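Local coordinates for WipB (PDB 5NNY), which acts as a translocated Legionella pneumophila Ser/Thr phosphatase targeting the host lysosomal nutrient-sensing machinery, its phosphatase domain being the part described here, at residues G95-D100 and S127-F133; A210-H216 and A283-R288. All coordinates share one frame. Numbering follows the deposited sequence.

Contact 1: G95-D100 and S127-F133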
ATOM      1  N   GLY A  95       4.210  -0.470   3.507  1.00 23.40           N
ATOM      2  CA  GLY A  95       3.691   0.331   2.425  1.00 20.84           C
ATOM      3  C   GLY A  95       4.568   0.259   1.189  1.00 18.89           C
ATOM      4  O   GLY A  95       5.402  -0.636   1.026  1.00 25.52           O
ATOM      5  N   ASP A  96       4.348   1.244   0.319  1.00 16.58           N
ATOM      6  CA  ASP A  96       5.048   1.364  -0.957  1.00 20.66           C
ATOM      7  C   ASP A  96       4.932   0.078  -1.773  1.00 17.03           C
ATOM      8  O   ASP A  96       5.828  -0.271  -2.538  1.00 20.00           O
ATOM      9  CB  ASP A  96       6.511   1.744  -0.753  1.00 25.43           C
ATOM     10  CG  ASP A  96       6.682   3.151  -0.204  1.00 24.49           C
ATOM     11  OD1 ASP A  96       5.676   3.844   0.010  1.00 25.27           O
ATOM     12  OD2 ASP A  96       7.836   3.556   0.019  1.00 26.39           O
ATOM     13  N   GLU A  97       3.811  -0.631  -1.606  1.00 16.84           N
ATOM     14  CA  GLU A  97       3.588  -1.846  -2.383  1.00 18.44           C
ATOM     15  C   GLU A  97       3.098  -1.550  -3.804  1.00 15.58           C
ATOM     16  O   GLU A  97       3.159  -2.444  -4.674  1.00 15.28           O
ATOM     17  CB  GLU A  97       2.620  -2.765  -1.619  1.00 21.26           C
ATOM     18  CG  GLU A  97       1.147  -2.351  -1.625  1.00 22.10           C
ATOM     19  CD  GLU A  97       0.862  -1.022  -0.954  1.00 22.95           C
ATOM     20  OE1 GLU A  97      -0.031  -0.291  -1.432  1.00 20.96           O
ATOM     21  OE2 GLU A  97       1.539  -0.682   0.051  1.00 21.86           O
ATOM     22  N   LEU A  98       2.667  -0.308  -4.061  1.00 16.82           N
ATOM     23  CA  LEU A  98       2.198   0.139  -5.372  1.00 24.95           C
ATOM     24  C   LEU A  98       2.756   1.529  -5.671  1.00 20.07           C
ATOM     25  O   LEU A  98       3.219   2.234  -4.773  1.00 18.53           O
ATOM     26  CB  LEU A  98       0.662   0.171  -5.426  1.00 22.45           C
ATOM     27  CG  LEU A  98      -0.134  -1.117  -5.217  1.00 18.79           C
ATOM     28  CD1 LEU A  98      -1.637  -0.809  -5.081  1.00 22.34           C
ATOM     29  CD2 LEU A  98       0.100  -2.101  -6.372  1.00 18.84           C
ATOM     30  N   VAL A  99       2.699   1.926  -6.954  1.00 21.56           N
ATOM     31  CA  VAL A  99       3.082   3.268  -7.423  1.00 20.78           C
ATOM     32  C   VAL A  99       4.508   3.608  -7.004  1.00 21.58           C
ATOM     33  O   VAL A  99       4.729   4.542  -6.219  1.00 26.21           O
ATOM     34  CB  VAL A  99       2.108   4.352  -6.910  1.00 19.11           C
ATOM     35  CG1 VAL A  99       2.307   5.696  -7.683  1.00 20.77           C
ATOM     36  CG2 VAL A  99       0.674   3.886  -7.051  1.00 19.52           C
ATOM     37  N   ASP A 100       5.490   2.894  -7.544  1.00 19.45           N
ATOM     38  CA  ASP A 100       6.854   3.065  -7.054  1.00 19.76           C
ATOM     39  C   ASP A 100       7.816   2.576  -8.132  1.00 19.75           C
ATOM     40  O   ASP A 100       7.433   2.460  -9.307  1.00 21.93           O
ATOM     41  CB  ASP A 100       7.026   2.348  -5.704  1.00 21.50           C
ATOM     42  CG  ASP A 100       8.066   3.022  -4.798  1.00 23.41           C
ATOM     43  OD1 ASP A 100       9.190   3.301  -5.272  1.00 24.71           O
ATOM     44  OD2 ASP A 100       7.756   3.252  -3.605  1.00 23.30           O
ATOM     45  N   SER A 127       0.169   4.847   2.607  1.00 17.97           N
ATOM     46  CA  SER A 127       1.391   5.552   2.265  1.00 16.95           C
ATOM     47  C   SER A 127       1.080   6.580   1.190  1.00 20.45           C
ATOM     48  O   SER A 127       0.013   6.558   0.565  1.00 16.88           O
ATOM     49  CB  SER A 127       2.502   4.598   1.772  1.00 16.91           C
ATOM     50  OG  SER A 127       2.179   3.949   0.538  1.00 20.90           O
ATOM     51  N   ASN A 128       2.044   7.484   0.979  1.00 20.10           N
ATOM     52  CA  ASN A 128       1.906   8.472  -0.082  1.00 18.60           C
ATOM     53  C   ASN A 128       1.849   7.798  -1.450  1.00 17.54           C
ATOM     54  O   ASN A 128       1.087   8.230  -2.325  1.00 17.98           O
ATOM     55  CB  ASN A 128       3.046   9.497  -0.018  1.00 24.01           C
ATOM     56  CG  ASN A 128       4.404   8.874   0.324  1.00 37.85           C
ATOM     57  OD1 ASN A 128       4.607   8.352   1.425  1.00 54.35           O
ATOM     58  ND2 ASN A 128       5.354   8.977  -0.605  1.00 39.53           N
ATOM     59  N   HIS A 129       2.619   6.717  -1.642  1.00 18.89           N
ATOM     60  CA  HIS A 129       2.584   6.008  -2.922  1.00 23.15           C
ATOM     61  C   HIS A 129       1.231   5.330  -3.125  1.00 18.18           C
ATOM     62  O   HIS A 129       0.590   5.479  -4.172  1.00 19.39           O
ATOM     63  CB  HIS A 129       3.721   4.977  -2.996  1.00 23.01           C
ATOM     64  CG  HIS A 129       5.084   5.569  -3.167  1.00 23.30           C
ATOM     65  ND1 HIS A 129       5.619   5.878  -4.400  1.00 32.96           N
ATOM     66  CD2 HIS A 129       6.040   5.880  -2.257  1.00 30.37           C
ATOM     67  CE1 HIS A 129       6.835   6.370  -4.242  1.00 32.62           C
ATOM     68  NE2 HIS A 129       7.113   6.380  -2.952  1.00 25.45           N
ATOM     69  N   GLY A 130       0.787   4.602  -2.132  1.00 19.62           N
ATOM     70  CA  GLY A 130      -0.478   3.930  -2.211  1.00 20.17           C
ATOM     71  C   GLY A 130      -1.684   4.841  -2.358  1.00 27.12           C
ATOM     72  O   GLY A 130      -2.617   4.566  -3.036  1.00 19.21           O
ATOM     73  N   ILE A 131      -1.584   6.019  -1.775  1.00 21.61           N
ATOM     74  CA  ILE A 131      -2.638   6.981  -1.860  1.00 21.17           C
ATOM     75  C   ILE A 131      -2.851   7.493  -3.324  1.00 16.83           C
ATOM     76  O   ILE A 131      -3.890   7.887  -3.665  1.00 16.15           O
ATOM     77  CB  ILE A 131      -2.404   8.091  -0.825  1.00 24.22           C
ATOM     78  CG1 ILE A 131      -3.632   8.353  -0.021  1.00 25.41           C
ATOM     79  CG2 ILE A 131      -1.921   9.338  -1.466  1.00 31.91           C
ATOM     80  CD1 ILE A 131      -3.326   9.076   1.246  1.00 25.99           C
ATOM     81  N   GLU A 132      -1.818   7.500  -4.148  1.00 14.50           N
ATOM     82  CA  GLU A 132      -1.984   7.870  -5.513  1.00 16.22           C
ATOM     83  C   GLU A 132      -2.841   6.802  -6.236  1.00 20.24           C
ATOM     84  O   GLU A 132      -3.665   7.128  -7.035  1.00 18.09           O
ATOM     85  CB  GLU A 132      -0.646   8.033  -6.180  1.00 22.26           C
ATOM     86  CG  GLU A 132      -0.748   8.222  -7.653  1.00 22.11           C
ATOM     87  CD  GLU A 132       0.560   8.655  -8.323  1.00 24.52           C
ATOM     88  OE1 GLU A 132       1.542   8.902  -7.671  1.00 26.61           O
ATOM     89  OE2 GLU A 132       0.569   8.713  -9.536  1.00 28.97           O
ATOM     90  N   PHE A 133      -2.608   5.534  -5.932  1.00 16.37           N
ATOM     91  CA  PHE A 133      -3.458   4.492  -6.516  1.00 18.88           C
ATOM     92  C   PHE A 133      -4.908   4.629  -6.043  1.00 21.50           C
ATOM     93  O   PHE A 133      -5.851   4.513  -6.849  1.00 18.85           O
ATOM     94  CB  PHE A 133      -2.892   3.107  -6.174  1.00 14.06           C
ATOM     95  CG  PHE A 133      -3.665   1.959  -6.785  1.00 13.89           C
ATOM     96  CD1 PHE A 133      -3.608   1.726  -8.147  1.00 16.49           C
ATOM     97  CD2 PHE A 133      -4.473   1.156  -5.992  1.00 21.95           C
ATOM     98  CE1 PHE A 133      -4.315   0.669  -8.723  1.00 23.30           C
ATOM     99  CE2 PHE A 133      -5.173   0.082  -6.542  1.00 23.48           C
ATOM    100  CZ  PHE A 133      -5.103  -0.147  -7.923  1.00 19.70           C
TER
HETATM  101  O   HOH W   1       0.819   1.691   1.351  1.00 22.13           O
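His129, in the first turn of helix 128-138, aims its ring at the loop 95-100 and donates from ND1 to Val99 O over a very short 2.4 Å. Positive phi at Val99 turns the loop and presents this carbonyl to the ring's edge. Its CA-CB bond points toward the helix, and CG2 lies 3.8 Å from Phe133 CB. Leu98 continues the apolar patch: CD1 stands 4.0 Å from the Phe133 ring centroid, a CH-pi contact. The loop resembles the GDxVDRG signature of calcineurin-like phosphoesterases, with one extra residue, and Asn128-His129, flanked by Ser127 and Gly130, corresponds to the Asn-His of their GNHE signature; in relatives these motifs furnish metal ligands and a catalytic histidine. Asp100 OD2 lies over a face of the His129 ring without hydrogen-bonding it; its partner is His12 ND1. Ser127, small and polar, suits the N-cap: its OG accepts from Gly130 N at 3.1 Å and weakly from Asp96 N at 3.5 Å, and donates to a water that donates to Glu97 OE2; Glu97 OE1 hydrogen-bonds Tyr186 OH.

Contact 2: A210-H216 and A283-R288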
ATOM      1  N   ALA A 210       5.142   5.806   8.155  1.00 18.24           N
ATOM      2  CA  ALA A 210       6.160   6.809   8.446  1.00 16.71           C
ATOM      3  C   ALA A 210       6.154   7.125   9.935  1.00 20.46           C
ATOM      4  O   ALA A 210       5.267   6.698  10.674  1.00 15.46           O
ATOM      5  CB  ALA A 210       5.923   8.098   7.638  1.00 17.06           C
ATOM      6  N   GLY A 211       7.137   7.910  10.370  1.00 23.39           N
ATOM      7  CA  GLY A 211       7.288   8.182  11.797  1.00 21.74           C
ATOM      8  C   GLY A 211       6.204   9.111  12.325  1.00 22.47           C
ATOM      9  O   GLY A 211       6.039  10.240  11.843  1.00 26.59           O
ATOM     10  N   ILE A 212       5.477   8.655  13.344  1.00 20.42           N
ATOM     11  CA  ILE A 212       4.432   9.429  13.996  1.00 15.23           C
ATOM     12  C   ILE A 212       4.596   9.300  15.505  1.00 19.88           C
ATOM     13  O   ILE A 212       5.459   8.570  16.002  1.00 20.96           O
ATOM     14  CB  ILE A 212       3.029   8.960  13.595  1.00 13.85           C
ATOM     15  CG1 ILE A 212       2.858   7.496  14.029  1.00 16.60           C
ATOM     16  CG2 ILE A 212       2.815   9.140  12.074  1.00 17.30           C
ATOM     17  CD1 ILE A 212       1.419   7.008  14.034  1.00 18.79           C
ATOM     18  N   GLY A 213       3.723   9.992  16.229  1.00 21.63           N
ATOM     19  CA  GLY A 213       3.680   9.868  17.671  1.00 20.76           C
ATOM     20  C   GLY A 213       2.247   9.750  18.129  1.00 19.56           C
ATOM     21  O   GLY A 213       1.334   9.686  17.297  1.00 18.69           O
ATOM     22  N   LEU A 214       2.035   9.727  19.449  1.00 21.40           N
ATOM     23  CA  LEU A 214       0.677   9.784  19.986  1.00 22.89           C
ATOM     24  C   LEU A 214      -0.067  11.040  19.544  1.00 21.38           C
ATOM     25  O   LEU A 214      -1.303  11.034  19.480  1.00 20.93           O
ATOM     26  CB  LEU A 214       0.712   9.711  21.517  1.00 19.87           C
ATOM     27  CG  LEU A 214       1.286   8.444  22.141  1.00 21.34           C
ATOM     28  CD1 LEU A 214       1.413   8.605  23.670  1.00 19.16           C
ATOM     29  CD2 LEU A 214       0.412   7.248  21.815  1.00 25.90           C
ATOM     30  N   ASN A 215       0.654  12.128  19.251  1.00 18.53           N
ATOM     31  CA  ASN A 215      -0.013  13.354  18.829  1.00 23.88           C
ATOM     32  C   ASN A 215      -0.733  13.150  17.498  1.00 20.53           C
ATOM     33  O   ASN A 215      -1.818  13.697  17.288  1.00 20.10           O
ATOM     34  CB  ASN A 215       0.993  14.502  18.728  1.00 21.50           C
ATOM     35  CG  ASN A 215       2.263  14.111  17.991  1.00 20.97           C
ATOM     36  OD1 ASN A 215       2.902  13.109  18.316  1.00 21.18           O
ATOM     37  ND2 ASN A 215       2.634  14.905  16.973  1.00 21.79           N
ATOM     38  N   HIS A 216      -0.139  12.371  16.589  1.00 17.34           N
ATOM     39  CA  HIS A 216      -0.808  12.075  15.319  1.00 15.66           C
ATOM     40  C   HIS A 216      -2.080  11.269  15.542  1.00 15.79           C
ATOM     41  O   HIS A 216      -3.103  11.507  14.889  1.00 18.42           O
ATOM     42  CB  HIS A 216       0.126  11.301  14.379  1.00 15.95           C
ATOM     43  CG  HIS A 216       1.279  12.097  13.869  1.00 18.69           C
ATOM     44  ND1 HIS A 216       2.470  12.214  14.554  1.00 20.49           N
ATOM     45  CD2 HIS A 216       1.422  12.830  12.736  1.00 22.74           C
ATOM     46  CE1 HIS A 216       3.300  12.977  13.863  1.00 25.55           C
ATOM     47  NE2 HIS A 216       2.689  13.360  12.755  1.00 21.61           N
ATOM     48  N   ALA A 283      -0.053  14.595   7.390  1.00 20.41           N
ATOM     49  CA  ALA A 283       1.039  14.550   8.365  1.00 20.77           C
ATOM     50  C   ALA A 283       1.397  13.110   8.733  1.00 17.86           C
ATOM     51  O   ALA A 283       2.572  12.765   8.876  1.00 19.82           O
ATOM     52  CB  ALA A 283       0.639  15.347   9.604  1.00 20.46           C
ATOM     53  N   THR A 284       0.400  12.235   8.813  1.00 23.31           N
ATOM     54  CA  THR A 284       0.670  10.845   9.187  1.00 20.92           C
ATOM     55  C   THR A 284       1.363  10.082   8.054  1.00 17.74           C
ATOM     56  O   THR A 284       2.369   9.401   8.274  1.00 24.06           O
ATOM     57  CB  THR A 284      -0.637  10.157   9.602  1.00 21.56           C
ATOM     58  OG1 THR A 284      -1.154  10.793  10.771  1.00 19.37           O
ATOM     59  CG2 THR A 284      -0.406   8.676   9.914  1.00 21.31           C
ATOM     60  N   VAL A 285       0.849  10.174   6.829  1.00 22.20           N
ATOM     61  CA  VAL A 285       1.460   9.395   5.753  1.00 18.15           C
ATOM     62  C   VAL A 285       2.842   9.936   5.403  1.00 22.23           C
ATOM     63  O   VAL A 285       3.703   9.185   4.936  1.00 25.14           O
ATOM     64  CB  VAL A 285       0.549   9.318   4.503  1.00 23.81           C
ATOM     65  CG1 VAL A 285      -0.750   8.581   4.832  1.00 23.24           C
ATOM     66  CG2 VAL A 285       0.275  10.706   3.911  1.00 27.68           C
ATOM     67  N   TRP A 286       3.078  11.247   5.588  1.00 15.45           N
ATOM     68  CA  TRP A 286       4.411  11.781   5.291  1.00 24.63           C
ATOM     69  C   TRP A 286       5.336  11.785   6.507  1.00 24.22           C
ATOM     70  O   TRP A 286       6.540  12.015   6.348  1.00 20.82           O
ATOM     71  CB  TRP A 286       4.319  13.207   4.702  1.00 20.43           C
ATOM     72  CG  TRP A 286       3.857  13.241   3.228  1.00 19.35           C
ATOM     73  CD1 TRP A 286       2.608  13.530   2.764  1.00 19.68           C
ATOM     74  CD2 TRP A 286       4.660  12.951   2.071  1.00 16.06           C
ATOM     75  NE1 TRP A 286       2.582  13.441   1.381  1.00 25.89           N
ATOM     76  CE2 TRP A 286       3.830  13.082   0.938  1.00 21.42           C
ATOM     77  CE3 TRP A 286       6.003  12.598   1.886  1.00 18.53           C
ATOM     78  CZ2 TRP A 286       4.299  12.882  -0.351  1.00 21.73           C
ATOM     79  CZ3 TRP A 286       6.456  12.375   0.615  1.00 20.00           C
ATOM     80  CH2 TRP A 286       5.615  12.529  -0.492  1.00 20.44           C
ATOM     81  N   GLY A 287       4.820  11.514   7.700  1.00 19.53           N
ATOM     82  CA  GLY A 287       5.681  11.488   8.880  1.00 19.24           C
ATOM     83  C   GLY A 287       6.177  12.859   9.286  1.00 23.55           C
ATOM     84  O   GLY A 287       7.308  12.989   9.780  1.00 22.09           O
ATOM     85  N   ARG A 288       5.355  13.892   9.093  1.00 18.84           N
ATOM     86  CA  ARG A 288       5.740  15.278   9.347  1.00 23.15           C
ATOM     87  C   ARG A 288       5.197  15.778  10.679  1.00 21.63           C
ATOM     88  O   ARG A 288       4.276  15.198  11.256  1.00 20.77           O
ATOM     89  CB  ARG A 288       5.236  16.205   8.233  1.00 24.02           C
ATOM     90  CG  ARG A 288       5.647  15.779   6.842  1.00 20.95           C
ATOM     91  CD  ARG A 288       7.163  15.621   6.760  1.00 19.41           C
ATOM     92  NE  ARG A 288       7.569  15.327   5.388  1.00 20.63           N
ATOM     93  CZ  ARG A 288       8.719  14.762   5.048  1.00 19.70           C
ATOM     94  NH1 ARG A 288       9.592  14.423   5.985  1.00 22.21           N
ATOM     95  NH2 ARG A 288       8.995  14.533   3.770  1.00 21.90           N
TER
HETATM   96  O   HOH W   2       2.401   6.663   8.545  1.00 19.00           O
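Two glycines meet here, with Gly211 CA only 4.7 Å from Gly287 CA, and Gly287 CA makes a CA-H...O contact of 3.2 Å to Gly211 O. Glycine suits position 287 on two counts: positive phi makes it the C-prime residue of the Schellman motif ending helix 280-286, in which Arg288 N bonds to Ala283 O, and a side chain there would collide with Ala210 CB. Ala210 fits for its small methyl, whose CB packs on the last backbone turn, 3.6 Å from Gly287 N. A water joins the two sides, accepting from Ala210 N and donating to Thr284 O. His216 gains from having two ring nitrogens: ND1 accepts from the N-cap residue, Gly213 N at 3.1 Å, while NE2 donates to Arg288 O at 2.9 Å, so one ring ties the start of its own helix to Arg288, two residues beyond the last residue of the other. Ile212 CG2 lies 3.9 Å from Thr284 CG2. The loop 210-213 thus runs from strand 203-208 to helix 214-224 past the C-terminus of helix 280-286; Ile212 and Thr284 both lean on strand 190-198, and Trp286 packs on helix 262-270.

How the contacts relate
Contact 1 is the core one, centred about 5 Å from the chain centre, with nearly all its residues buried; contact 2 lies about 16 Å from that centre and is only partly buried. They share no helix, but strands 90-93, 121-125 and 203-208, which lead into three of the segments, belong to one mixed sheet. Both use a histidine to reach a carbonyl oxygen. Contact 1 adds acidic groups and an apolar cluster beside the signature motifs, whereas contact 2 combines close backbone approach at Gly211, Gly287 and Ala210 with the side chains of His216, Thr284 and Ile212. They touch where Asn128 ND2 lies 3.6 Å from Trp286 CH2, and His209, just before contact 2, meets Asp96 and Asn128.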